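Long-range contacts in Non-ribosomal peptide synthetase (Streptomyces halstedii, PDB 3WV4), which is a non-ribosomal peptide synthetase whose N-terminal part, the region studied here, has the fold of AMP-binding enzymes of the ANL clan: residues C116-P124 with A187-L198; L291-I299 with T323-F331. One frame throughout, in Å; residues are numbered along the deposited sequence.

Interaction 1 (C116-P124 with A187-L198); sequences CRRGVVFVP and AVEVSPEDLAVL
A short parallel strand pairing, centred on Phe-122 and Val-197, joins the edge strand of a four-stranded parallel sheet (121-124) to the first strand of a two-stranded hairpin (195-200) in this AMP-binding fold. Phe-122 is held through both its backbone N and its backbone O: its N donates to Ala-196 O at 2.9 Å, and its O accepts from Leu-198 N at 3.0 Å. The same oxygen also receives a CA-H...O contact from Val-197. The pairing is a single bridge, and a classic beta bulge at Ala-196 and Val-197 distorts the hairpin edge against strand 210-214.

On one flank Val-121 wedges its two methyls between Leu-195 and Leu-198. With CG1 anti to the backbone N (chi1 -171°), that methyl lies 3.9 Å from Leu-198 CG, while CG2 reaches back to Leu-195 CB. Val-123 runs alongside Leu-198, with Val-123 CG2 against Leu-198 CG and CD1. Beyond the bridge, waters take over: one donates to both Gly-119 O and Leu-195 O, another to Val-120 O and Leu-195 O, and a third links Pro-124 O with Leu-198 O.

Gly-119, at positive phi, closes the preceding helix in a Schellman motif. Val-190 points at this turn, its CG2 only 3.4 Å from Gly-119 N. Arg-118, bent at chi2, is held by Asp-88 and by Glu-186 O. Its NH1 donates to Arg-117 O at 3.1 Å from above the carbonyl plane, and its guanidinium carries Val-188 CG2 over one face.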
ATOM      1  N   CYS A 116       7.296   9.418   8.219  1.00 32.72           N
ATOM      2  CA  CYS A 116       7.940   8.219   8.767  1.00 32.80           C
ATOM      3  C   CYS A 116       9.308   8.539   9.437  1.00 34.38           C
ATOM      4  O   CYS A 116       9.628   7.976  10.526  1.00 31.41           O
ATOM      5  CB  CYS A 116       8.135   7.192   7.656  1.00 32.30           C
ATOM      6  SG  CYS A 116       6.610   6.317   7.218  1.00 37.83           S
ATOM      7  N   ARG A 117      10.090   9.421   8.779  1.00 32.27           N
ATOM      8  CA  ARG A 117      11.435   9.810   9.229  1.00 34.11           C
ATOM      9  C   ARG A 117      11.397  10.538  10.569  1.00 36.56           C
ATOM     10  O   ARG A 117      12.452  10.753  11.170  1.00 38.89           O
ATOM     11  CB  ARG A 117      12.090  10.772   8.249  1.00 31.96           C
ATOM     12  CG  ARG A 117      12.551  10.172   6.952  1.00 32.53           C
ATOM     13  CD  ARG A 117      13.133  11.248   6.039  1.00 30.93           C
ATOM     14  NE  ARG A 117      14.491  11.556   6.480  1.00 34.12           N
ATOM     15  CZ  ARG A 117      14.865  12.646   7.144  1.00 33.44           C
ATOM     16  NH1 ARG A 117      14.002  13.639   7.458  1.00 30.85           N
ATOM     17  NH2 ARG A 117      16.153  12.749   7.480  1.00 34.53           N
ATOM     18  N   ARG A 118      10.212  10.978  10.988  1.00 35.79           N
ATOM     19  CA  ARG A 118      10.026  11.606  12.286  1.00 38.13           C
ATOM     20  C   ARG A 118       9.228  10.775  13.239  1.00 38.72           C
ATOM     21  O   ARG A 118       8.802  11.269  14.271  1.00 40.53           O
ATOM     22  CB  ARG A 118       9.394  13.013  12.120  1.00 38.36           C
ATOM     23  CG  ARG A 118      10.355  13.983  11.450  1.00 41.60           C
ATOM     24  CD  ARG A 118      11.561  14.254  12.363  1.00 44.31           C
ATOM     25  NE  ARG A 118      12.598  15.110  11.761  1.00 45.48           N
ATOM     26  CZ  ARG A 118      13.743  14.680  11.239  1.00 45.05           C
ATOM     27  NH1 ARG A 118      14.028  13.384  11.151  1.00 50.31           N
ATOM     28  NH2 ARG A 118      14.595  15.560  10.748  1.00 46.26           N
ATOM     29  N   GLY A 119       8.971   9.522  12.895  1.00 39.70           N
ATOM     30  CA  GLY A 119       8.071   8.690  13.706  1.00 39.16           C
ATOM     31  C   GLY A 119       6.665   9.201  13.784  1.00 38.72           C
ATOM     32  O   GLY A 119       5.906   8.816  14.673  1.00 41.58           O
ATOM     33  N   VAL A 120       6.280  10.065  12.863  1.00 37.65           N
ATOM     34  CA  VAL A 120       4.893  10.584  12.830  1.00 35.59           C
ATOM     35  C   VAL A 120       4.053   9.575  12.038  1.00 36.05           C
ATOM     36  O   VAL A 120       4.518   8.917  11.083  1.00 35.71           O
ATOM     37  CB  VAL A 120       4.896  12.003  12.188  1.00 36.43           C
ATOM     38  CG1 VAL A 120       3.518  12.535  11.821  1.00 36.78           C
ATOM     39  CG2 VAL A 120       5.576  12.951  13.127  1.00 37.16           C
ATOM     40  N   VAL A 121       2.802   9.457  12.433  1.00 36.69           N
ATOM     41  CA  VAL A 121       1.902   8.494  11.867  1.00 36.01           C
ATOM     42  C   VAL A 121       1.042   9.064  10.756  1.00 34.20           C
ATOM     43  O   VAL A 121       0.238   9.957  10.985  1.00 38.12           O
ATOM     44  CB  VAL A 121       0.999   7.888  12.955  1.00 38.96           C
ATOM     45  CG1 VAL A 121       0.212   6.720  12.368  1.00 38.65           C
ATOM     46  CG2 VAL A 121       1.863   7.411  14.110  1.00 38.87           C
ATOM     47  N   PHE A 122       1.169   8.463   9.580  1.00 32.22           N
ATOM     48  CA  PHE A 122       0.474   8.828   8.367  1.00 32.21           C
ATOM     49  C   PHE A 122      -0.898   8.162   8.347  1.00 33.48           C
ATOM     50  O   PHE A 122      -0.993   6.921   8.482  1.00 34.59           O
ATOM     51  CB  PHE A 122       1.317   8.288   7.230  1.00 31.56           C
ATOM     52  CG  PHE A 122       0.878   8.687   5.848  1.00 32.01           C
ATOM     53  CD1 PHE A 122       0.985  10.002   5.418  1.00 30.34           C
ATOM     54  CD2 PHE A 122       0.448   7.722   4.934  1.00 32.29           C
ATOM     55  CE1 PHE A 122       0.647  10.358   4.132  1.00 28.97           C
ATOM     56  CE2 PHE A 122       0.076   8.074   3.643  1.00 31.56           C
ATOM     57  CZ  PHE A 122       0.172   9.414   3.248  1.00 32.36           C
ATOM     58  N   VAL A 123      -1.942   8.979   8.166  1.00 33.24           N
ATOM     59  CA  VAL A 123      -3.360   8.530   8.142  1.00 33.51           C
ATOM     60  C   VAL A 123      -3.994   9.025   6.859  1.00 33.31           C
ATOM     61  O   VAL A 123      -4.564  10.092   6.818  1.00 35.50           O
ATOM     62  CB  VAL A 123      -4.157   9.087   9.324  1.00 33.99           C
ATOM     63  CG1 VAL A 123      -5.514   8.379   9.454  1.00 35.72           C
ATOM     64  CG2 VAL A 123      -3.398   8.922  10.619  1.00 34.31           C
ATOM     65  N   PRO A 124      -3.828   8.277   5.770  1.00 34.03           N
ATOM     66  CA  PRO A 124      -4.324   8.703   4.476  1.00 34.52           C
ATOM     67  C   PRO A 124      -5.824   8.454   4.301  1.00 37.30           C
ATOM     68  O   PRO A 124      -6.309   7.385   4.721  1.00 33.60           O
ATOM     69  CB  PRO A 124      -3.562   7.807   3.513  1.00 32.34           C
ATOM     70  CG  PRO A 124      -3.317   6.542   4.289  1.00 32.45           C
ATOM     71  CD  PRO A 124      -3.196   6.941   5.726  1.00 32.67           C
ATOM     72  N   ALA A 187      18.516  12.730  11.277  1.00 49.31           N
ATOM     73  CA  ALA A 187      17.706  11.592  11.723  1.00 46.79           C
ATOM     74  C   ALA A 187      17.185  11.892  13.102  1.00 50.69           C
ATOM     75  O   ALA A 187      17.602  12.838  13.739  1.00 52.43           O
ATOM     76  CB  ALA A 187      18.523  10.323  11.751  1.00 48.88           C
ATOM     77  N   VAL A 188      16.252  11.072  13.554  1.00 48.82           N
ATOM     78  CA  VAL A 188      15.677  11.201  14.860  1.00 46.26           C
ATOM     79  C   VAL A 188      15.381   9.775  15.240  1.00 45.69           C
ATOM     80  O   VAL A 188      15.267   8.943  14.357  1.00 44.31           O
ATOM     81  CB  VAL A 188      14.391  12.037  14.751  1.00 46.86           C
ATOM     82  CG1 VAL A 188      13.152  11.284  15.215  1.00 46.50           C
ATOM     83  CG2 VAL A 188      14.547  13.393  15.389  1.00 43.35           C
ATOM     84  N   GLU A 189      15.243   9.504  16.535  1.00 46.30           N
ATOM     85  CA  GLU A 189      14.921   8.189  17.051  1.00 50.54           C
ATOM     86  C   GLU A 189      13.537   7.729  16.599  1.00 46.03           C
ATOM     87  O   GLU A 189      12.552   8.358  16.914  1.00 44.52           O
ATOM     88  CB  GLU A 189      14.993   8.224  18.597  1.00 56.42           C
ATOM     89  CG  GLU A 189      14.482   6.975  19.355  1.00 62.54           C
ATOM     90  CD  GLU A 189      15.547   5.915  19.616  1.00 67.61           C
ATOM     91  OE1 GLU A 189      16.561   5.865  18.886  1.00 69.75           O
ATOM     92  OE2 GLU A 189      15.349   5.114  20.554  1.00 70.22           O
ATOM     93  N   VAL A 190      13.490   6.633  15.849  1.00 44.33           N
ATOM     94  CA  VAL A 190      12.225   5.961  15.524  1.00 43.77           C
ATOM     95  C   VAL A 190      12.420   4.476  15.725  1.00 43.78           C
ATOM     96  O   VAL A 190      13.410   3.915  15.253  1.00 42.92           O
ATOM     97  CB  VAL A 190      11.841   6.201  14.064  1.00 42.64           C
ATOM     98  CG1 VAL A 190      10.546   5.455  13.713  1.00 44.80           C
ATOM     99  CG2 VAL A 190      11.731   7.693  13.800  1.00 42.51           C
ATOM    100  N   SER A 191      11.506   3.840  16.433  1.00 43.45           N
ATOM    101  CA  SER A 191      11.655   2.402  16.712  1.00 44.99           C
ATOM    102  C   SER A 191      10.966   1.623  15.621  1.00 43.03           C
ATOM    103  O   SER A 191       9.950   2.076  15.102  1.00 41.54           O
ATOM    104  CB  SER A 191      11.027   2.040  18.059  1.00 44.89           C
ATOM    105  OG  SER A 191      10.894   0.641  18.165  1.00 49.11           O
ATOM    106  N   PRO A 192      11.499   0.442  15.270  1.00 43.58           N
ATOM    107  CA  PRO A 192      10.799  -0.431  14.340  1.00 40.82           C
ATOM    108  C   PRO A 192       9.401  -0.781  14.796  1.00 41.12           C
ATOM    109  O   PRO A 192       8.567  -1.175  13.959  1.00 35.76           O
ATOM    110  CB  PRO A 192      11.659  -1.672  14.337  1.00 41.55           C
ATOM    111  CG  PRO A 192      13.050  -1.099  14.491  1.00 43.63           C
ATOM    112  CD  PRO A 192      12.891   0.004  15.483  1.00 42.47           C
ATOM    113  N   GLU A 193       9.142  -0.653  16.106  1.00 42.31           N
ATOM    114  CA  GLU A 193       7.823  -0.960  16.650  1.00 40.78           C
ATOM    115  C   GLU A 193       6.907   0.219  16.617  1.00 38.44           C
ATOM    116  O   GLU A 193       5.753   0.086  16.910  1.00 38.19           O
ATOM    117  CB  GLU A 193       7.956  -1.453  18.082  1.00 45.20           C
ATOM    118  CG  GLU A 193       8.634  -2.819  18.175  1.00 48.41           C
ATOM    119  CD  GLU A 193       9.064  -3.188  19.592  1.00 51.99           C
ATOM    120  OE1 GLU A 193       8.192  -3.436  20.438  1.00 54.83           O
ATOM    121  OE2 GLU A 193      10.281  -3.217  19.851  1.00 53.12           O
ATOM    122  N   ASP A 194       7.416   1.395  16.283  1.00 40.00           N
ATOM    123  CA  ASP A 194       6.554   2.583  16.179  1.00 39.64           C
ATOM    124  C   ASP A 194       5.574   2.447  15.039  1.00 38.71           C
ATOM    125  O   ASP A 194       5.890   1.929  13.963  1.00 38.83           O
ATOM    126  CB  ASP A 194       7.373   3.842  15.927  1.00 42.79           C
ATOM    127  CG  ASP A 194       8.122   4.322  17.167  1.00 45.26           C
ATOM    128  OD1 ASP A 194       7.808   3.902  18.288  1.00 46.29           O
ATOM    129  OD2 ASP A 194       9.035   5.145  17.003  1.00 46.35           O
ATOM    130  N   LEU A 195       4.371   2.925  15.292  1.00 40.41           N
ATOM    131  CA  LEU A 195       3.354   3.061  14.271  1.00 39.46           C
ATOM    132  C   LEU A 195       3.800   3.981  13.155  1.00 36.21           C
ATOM    133  O   LEU A 195       4.327   5.055  13.408  1.00 38.87           O
ATOM    134  CB  LEU A 195       2.070   3.606  14.878  1.00 39.56           C
ATOM    135  CG  LEU A 195       1.406   2.705  15.917  1.00 40.50           C
ATOM    136  CD1 LEU A 195       0.008   3.252  16.187  1.00 42.97           C
ATOM    137  CD2 LEU A 195       1.333   1.280  15.387  1.00 42.08           C
ATOM    138  N   ALA A 196       3.585   3.538  11.922  1.00 34.18           N
ATOM    139  CA  ALA A 196       3.890   4.333  10.738  1.00 32.63           C
ATOM    140  C   ALA A 196       2.630   4.742   9.982  1.00 32.39           C
ATOM    141  O   ALA A 196       2.542   5.870   9.441  1.00 32.09           O
ATOM    142  CB  ALA A 196       4.797   3.526   9.819  1.00 33.57           C
ATOM    143  N   VAL A 197       1.648   3.840   9.905  1.00 30.72           N
ATOM    144  CA  VAL A 197       0.420   4.116   9.160  1.00 28.52           C
ATOM    145  C   VAL A 197      -0.803   3.625   9.890  1.00 31.07           C
ATOM    146  O   VAL A 197      -0.742   2.584  10.578  1.00 30.22           O
ATOM    147  CB  VAL A 197       0.474   3.405   7.787  1.00 29.70           C
ATOM    148  CG1 VAL A 197      -0.680   3.722   6.881  1.00 30.73           C
ATOM    149  CG2 VAL A 197       1.765   3.678   7.019  1.00 27.93           C
ATOM    150  N   LEU A 198      -1.909   4.391   9.791  1.00 29.75           N
ATOM    151  CA  LEU A 198      -3.241   3.900  10.140  1.00 33.73           C
ATOM    152  C   LEU A 198      -4.024   3.762   8.887  1.00 31.05           C
ATOM    153  O   LEU A 198      -4.168   4.715   8.125  1.00 31.64           O
ATOM    154  CB  LEU A 198      -4.035   4.860  11.065  1.00 35.62           C
ATOM    155  CG  LEU A 198      -3.444   5.230  12.431  1.00 38.08           C
ATOM    156  CD1 LEU A 198      -4.489   5.961  13.266  1.00 41.84           C
ATOM    157  CD2 LEU A 198      -2.921   4.006  13.201  1.00 38.69           C
TER
HETATM  158  O   HOH W   1      14.790   9.520  11.471  1.00 30.80           O
HETATM  159  O   HOH W   2       5.115   6.507  15.501  1.00 39.33           O
HETATM  160  O   HOH W   3       6.180   6.671  12.086  1.00 33.30           O
HETATM  161  O   HOH W   4      -6.404   5.506   6.570  1.00 27.71           O

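Interaction 2 (L291-I299 with T323-F331)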
ATOM      1  N   LEU A 291     -10.792  -2.588 -13.495  1.00 37.09           N
ATOM      2  CA  LEU A 291      -9.706  -2.082 -14.345  1.00 39.81           C
ATOM      3  C   LEU A 291      -9.202  -3.071 -15.422  1.00 39.72           C
ATOM      4  O   LEU A 291      -8.862  -2.672 -16.541  1.00 39.61           O
ATOM      5  CB  LEU A 291      -8.527  -1.640 -13.476  1.00 40.65           C
ATOM      6  CG  LEU A 291      -7.383  -0.899 -14.162  1.00 43.14           C
ATOM      7  CD1 LEU A 291      -7.886   0.248 -15.010  1.00 43.79           C
ATOM      8  CD2 LEU A 291      -6.373  -0.379 -13.125  1.00 44.04           C
ATOM      9  N   ALA A 292      -9.123  -4.353 -15.091  1.00 39.90           N
ATOM     10  CA  ALA A 292      -8.694  -5.348 -16.095  1.00 40.56           C
ATOM     11  C   ALA A 292      -9.665  -5.456 -17.326  1.00 44.77           C
ATOM     12  O   ALA A 292      -9.206  -5.482 -18.479  1.00 43.21           O
ATOM     13  CB  ALA A 292      -8.531  -6.680 -15.431  1.00 36.39           C
ATOM     14  N   SER A 293     -10.982  -5.535 -17.073  1.00 45.76           N
ATOM     15  CA  SER A 293     -12.000  -5.598 -18.143  1.00 48.27           C
ATOM     16  C   SER A 293     -11.942  -4.361 -19.020  1.00 47.99           C
ATOM     17  O   SER A 293     -11.956  -4.465 -20.233  1.00 53.55           O
ATOM     18  CB  SER A 293     -13.417  -5.650 -17.587  1.00 51.08           C
ATOM     19  OG  SER A 293     -13.458  -6.416 -16.430  1.00 55.37           O
ATOM     20  N   MET A 294     -11.844  -3.206 -18.405  1.00 43.87           N
ATOM     21  CA  MET A 294     -11.688  -1.959 -19.158  1.00 47.61           C
ATOM     22  C   MET A 294     -10.451  -2.042 -20.070  1.00 49.04           C
ATOM     23  O   MET A 294     -10.512  -1.644 -21.241  1.00 48.03           O
ATOM     24  CB  MET A 294     -11.550  -0.781 -18.208  1.00 49.96           C
ATOM     25  CG  MET A 294     -11.812   0.606 -18.797  1.00 57.37           C
ATOM     26  SD  MET A 294     -11.133   1.995 -17.812  1.00 70.35           S
ATOM     27  CE  MET A 294     -11.546   1.544 -16.109  1.00 71.10           C
ATOM     28  N   LEU A 295      -9.333  -2.546 -19.529  1.00 43.37           N
ATOM     29  CA  LEU A 295      -8.118  -2.698 -20.318  1.00 43.53           C
ATOM     30  C   LEU A 295      -8.260  -3.672 -21.517  1.00 44.63           C
ATOM     31  O   LEU A 295      -7.741  -3.425 -22.590  1.00 44.67           O
ATOM     32  CB  LEU A 295      -6.929  -3.138 -19.436  1.00 40.29           C
ATOM     33  CG  LEU A 295      -5.518  -3.180 -20.113  1.00 40.87           C
ATOM     34  CD1 LEU A 295      -5.256  -2.002 -21.041  1.00 38.08           C
ATOM     35  CD2 LEU A 295      -4.329  -3.303 -19.160  1.00 43.20           C
ATOM     36  N   THR A 296      -8.949  -4.779 -21.330  1.00 45.95           N
ATOM     37  CA  THR A 296      -9.136  -5.745 -22.418  1.00 49.49           C
ATOM     38  C   THR A 296     -10.101  -5.195 -23.505  1.00 53.45           C
ATOM     39  O   THR A 296      -9.867  -5.373 -24.701  1.00 59.41           O
ATOM     40  CB  THR A 296      -9.682  -7.047 -21.861  1.00 47.41           C
ATOM     41  OG1 THR A 296     -10.863  -6.763 -21.111  1.00 50.19           O
ATOM     42  CG2 THR A 296      -8.630  -7.722 -20.932  1.00 46.89           C
ATOM     43  N   THR A 297     -11.154  -4.510 -23.064  1.00 48.14           N
ATOM     44  CA  THR A 297     -12.074  -3.746 -23.913  1.00 48.65           C
ATOM     45  C   THR A 297     -11.323  -2.658 -24.747  1.00 50.56           C
ATOM     46  O   THR A 297     -11.486  -2.596 -25.979  1.00 42.83           O
ATOM     47  CB  THR A 297     -13.175  -3.150 -23.009  1.00 48.98           C
ATOM     48  OG1 THR A 297     -13.900  -4.233 -22.411  1.00 45.21           O
ATOM     49  CG2 THR A 297     -14.138  -2.245 -23.754  1.00 49.51           C
ATOM     50  N   LEU A 298     -10.453  -1.880 -24.083  1.00 49.57           N
ATOM     51  CA  LEU A 298      -9.681  -0.816 -24.760  1.00 54.40           C
ATOM     52  C   LEU A 298      -8.631  -1.325 -25.762  1.00 56.24           C
ATOM     53  O   LEU A 298      -8.292  -0.638 -26.739  1.00 57.20           O
ATOM     54  CB  LEU A 298      -8.971   0.115 -23.770  1.00 51.52           C
ATOM     55  CG  LEU A 298      -9.677   1.220 -23.002  1.00 51.44           C
ATOM     56  CD1 LEU A 298     -11.132   0.938 -22.730  1.00 51.76           C
ATOM     57  CD2 LEU A 298      -8.945   1.508 -21.692  1.00 50.12           C
ATOM     58  N   ILE A 299      -8.104  -2.511 -25.511  1.00 60.96           N
ATOM     59  CA  ILE A 299      -6.966  -3.004 -26.304  1.00 59.84           C
ATOM     60  C   ILE A 299      -7.377  -3.397 -27.723  1.00 60.33           C
ATOM     61  O   ILE A 299      -6.586  -3.231 -28.645  1.00 59.90           O
ATOM     62  CB  ILE A 299      -6.216  -4.145 -25.584  1.00 55.86           C
ATOM     63  CG1 ILE A 299      -4.779  -4.250 -26.106  1.00 54.29           C
ATOM     64  CG2 ILE A 299      -6.957  -5.460 -25.694  1.00 56.18           C
ATOM     65  CD1 ILE A 299      -3.891  -3.088 -25.741  1.00 52.56           C
ATOM     66  N   THR A 323     -11.505 -12.714 -18.360  1.00 38.66           N
ATOM     67  CA  THR A 323     -10.638 -11.562 -18.292  1.00 40.68           C
ATOM     68  C   THR A 323      -9.185 -12.026 -18.354  1.00 36.69           C
ATOM     69  O   THR A 323      -8.383 -11.447 -19.055  1.00 34.80           O
ATOM     70  CB  THR A 323     -10.885 -10.749 -17.020  1.00 42.70           C
ATOM     71  OG1 THR A 323     -12.243 -10.347 -16.986  1.00 45.88           O
ATOM     72  CG2 THR A 323      -9.996  -9.501 -16.977  1.00 43.18           C
ATOM     73  N   ILE A 324      -8.886 -13.107 -17.642  1.00 36.05           N
ATOM     74  CA  ILE A 324      -7.546 -13.647 -17.621  1.00 35.39           C
ATOM     75  C   ILE A 324      -7.093 -13.941 -19.030  1.00 33.78           C
ATOM     76  O   ILE A 324      -6.017 -13.519 -19.438  1.00 33.32           O
ATOM     77  CB  ILE A 324      -7.444 -14.916 -16.752  1.00 36.24           C
ATOM     78  CG1 ILE A 324      -7.779 -14.578 -15.287  1.00 37.40           C
ATOM     79  CG2 ILE A 324      -6.042 -15.515 -16.827  1.00 35.02           C
ATOM     80  CD1 ILE A 324      -8.088 -15.832 -14.462  1.00 38.90           C
ATOM     81  N   ASP A 325      -7.947 -14.627 -19.774  1.00 34.06           N
ATOM     82  CA  ASP A 325      -7.650 -15.067 -21.120  1.00 35.44           C
ATOM     83  C   ASP A 325      -7.432 -13.861 -22.008  1.00 35.83           C
ATOM     84  O   ASP A 325      -6.487 -13.831 -22.816  1.00 33.26           O
ATOM     85  CB  ASP A 325      -8.780 -15.936 -21.683  1.00 37.92           C
ATOM     86  CG  ASP A 325      -8.901 -17.320 -20.993  1.00 40.63           C
ATOM     87  OD1 ASP A 325      -7.951 -17.784 -20.296  1.00 40.33           O
ATOM     88  OD2 ASP A 325      -9.997 -17.936 -21.130  1.00 41.19           O
ATOM     89  N   ALA A 326      -8.276 -12.851 -21.832  1.00 35.41           N
ATOM     90  CA  ALA A 326      -8.228 -11.688 -22.691  1.00 32.47           C
ATOM     91  C   ALA A 326      -6.924 -10.918 -22.471  1.00 32.48           C
ATOM     92  O   ALA A 326      -6.352 -10.363 -23.400  1.00 30.11           O
ATOM     93  CB  ALA A 326      -9.402 -10.815 -22.398  1.00 34.57           C
ATOM     94  N   LEU A 327      -6.463 -10.892 -21.224  1.00 31.23           N
ATOM     95  CA  LEU A 327      -5.260 -10.182 -20.903  1.00 30.24           C
ATOM     96  C   LEU A 327      -4.083 -10.908 -21.525  1.00 29.93           C
ATOM     97  O   LEU A 327      -3.160 -10.277 -22.022  1.00 28.11           O
ATOM     98  CB  LEU A 327      -5.029 -10.153 -19.403  1.00 29.04           C
ATOM     99  CG  LEU A 327      -5.751  -9.119 -18.560  1.00 29.38           C
ATOM    100  CD1 LEU A 327      -5.495  -9.511 -17.112  1.00 27.02           C
ATOM    101  CD2 LEU A 327      -5.364  -7.665 -18.860  1.00 29.52           C
ATOM    102  N   ARG A 328      -4.112 -12.232 -21.452  1.00 30.31           N
ATOM    103  CA  ARG A 328      -2.994 -13.017 -21.954  1.00 31.83           C
ATOM    104  C   ARG A 328      -2.900 -12.916 -23.467  1.00 33.09           C
ATOM    105  O   ARG A 328      -1.807 -12.870 -24.028  1.00 33.20           O
ATOM    106  CB  ARG A 328      -3.097 -14.455 -21.516  1.00 31.76           C
ATOM    107  CG  ARG A 328      -2.585 -14.659 -20.118  1.00 33.33           C
ATOM    108  CD  ARG A 328      -2.790 -16.091 -19.678  1.00 32.43           C
ATOM    109  NE  ARG A 328      -2.347 -16.245 -18.301  1.00 32.19           N
ATOM    110  CZ  ARG A 328      -2.940 -17.022 -17.394  1.00 32.43           C
ATOM    111  NH1 ARG A 328      -4.021 -17.696 -17.714  1.00 31.37           N
ATOM    112  NH2 ARG A 328      -2.448 -17.130 -16.146  1.00 33.18           N
ATOM    113  N   SER A 329      -4.071 -12.837 -24.104  1.00 32.21           N
ATOM    114  CA  SER A 329      -4.151 -12.692 -25.527  1.00 35.05           C
ATOM    115  C   SER A 329      -3.614 -11.314 -25.991  1.00 33.98           C
ATOM    116  O   SER A 329      -2.868 -11.236 -26.948  1.00 31.63           O
ATOM    117  CB  SER A 329      -5.604 -12.919 -25.958  1.00 36.23           C
ATOM    118  OG  SER A 329      -5.755 -12.852 -27.348  1.00 39.52           O
ATOM    119  N   ALA A 330      -3.951 -10.271 -25.250  1.00 33.63           N
ATOM    120  CA  ALA A 330      -3.519  -8.910 -25.551  1.00 35.35           C
ATOM    121  C   ALA A 330      -2.066  -8.655 -25.164  1.00 34.75           C
ATOM    122  O   ALA A 330      -1.380  -7.951 -25.884  1.00 34.91           O
ATOM    123  CB  ALA A 330      -4.420  -7.899 -24.867  1.00 37.44           C
ATOM    124  N   PHE A 331      -1.607  -9.268 -24.079  1.00 33.04           N
ATOM    125  CA  PHE A 331      -0.234  -9.142 -23.582  1.00 31.04           C
ATOM    126  C   PHE A 331       0.377 -10.521 -23.285  1.00 31.10           C
ATOM    127  O   PHE A 331       0.459 -10.925 -22.119  1.00 30.18           O
ATOM    128  CB  PHE A 331      -0.269  -8.370 -22.308  1.00 30.46           C
ATOM    129  CG  PHE A 331      -1.011  -7.069 -22.426  1.00 31.61           C
ATOM    130  CD1 PHE A 331      -2.295  -6.957 -21.977  1.00 31.42           C
ATOM    131  CD2 PHE A 331      -0.392  -5.942 -23.027  1.00 33.76           C
ATOM    132  CE1 PHE A 331      -2.966  -5.772 -22.100  1.00 33.97           C
ATOM    133  CE2 PHE A 331      -1.064  -4.736 -23.127  1.00 35.62           C
ATOM    134  CZ  PHE A 331      -2.370  -4.651 -22.668  1.00 34.53           C
TER
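Ser-293 O is held by three donors: Thr-296 OG1 at 2.7 Å, Thr-297 OG1 at 2.9 Å and the helical amide of Thr-297. The two hydroxyls arrive differently, that of Thr-297 from above the carbonyl plane and that of Thr-296 with a moderate tilt and a strongly bent C=O...O angle of 113°. This bond fixes the rotation of Thr-296: OG1 sits between the backbone N and the carbonyl carbon (chi1 54°), which leaves CG2 to face the neighbouring helix. There the methyl meets Ala-326 CB at 3.5 Å and also lies against Leu-327, so a hydroxyl spent on its own helix frees the apolar branch for the interface.

From the other helix, Thr-323 turns its CG2 to within 3.5 Å of Ala-292 CB. Its hydroxyl stays apart from that of Ser-293, which bonds back to Pro-289 O. At the C-terminal end, Ile-299 divides its branches: CG2 rests on Ala-330 CB at 3.6 Å, and CD1 reaches the far end of the Phe-331 ring, 3.8 Å from CZ. Leu-295 approaches the same ring obliquely at CE1, with CD2 at 4.1 Å. Phe-331 thus closes the C-terminal end of the seam just where its own chain leaves the helix, and its ring also meets that of Phe-312.

The short segments cross at 45° with axes 9.4 Å apart, a spacing consistent with the small Ala-292, Ala-326 and Ala-330 along the seam. Leu-295 and Leu-327 both touch Phe-312 of strand 311-314. Helices 289-300 and 321-330 follow the adjacent parallel strands 284-287 and 311-314, packing side by side on one face of the sheet, as in successive beta-alpha-beta crossovers.

Interaction 1 comes wholly earlier in the sequence than interaction 2, and the centre of the chain lies between them, with the centres of the two contacts 39 Å apart and nearest atoms about 19 Å apart. They share no secondary-structure element. Interaction 1 is mostly buried and joins one sheet to another, so backbone amides, carbonyls and bridging waters carry much of it, with valine and leucine side chains filling in. Interaction 2 is only partly buried, with both helices resting on a different sheet. Its helical backbones bond mainly within themselves, and the joint depends on methyl groups and one aromatic ring, while the Ser-293, Thr-296 and Thr-297 hydroxyls bond within their own helix.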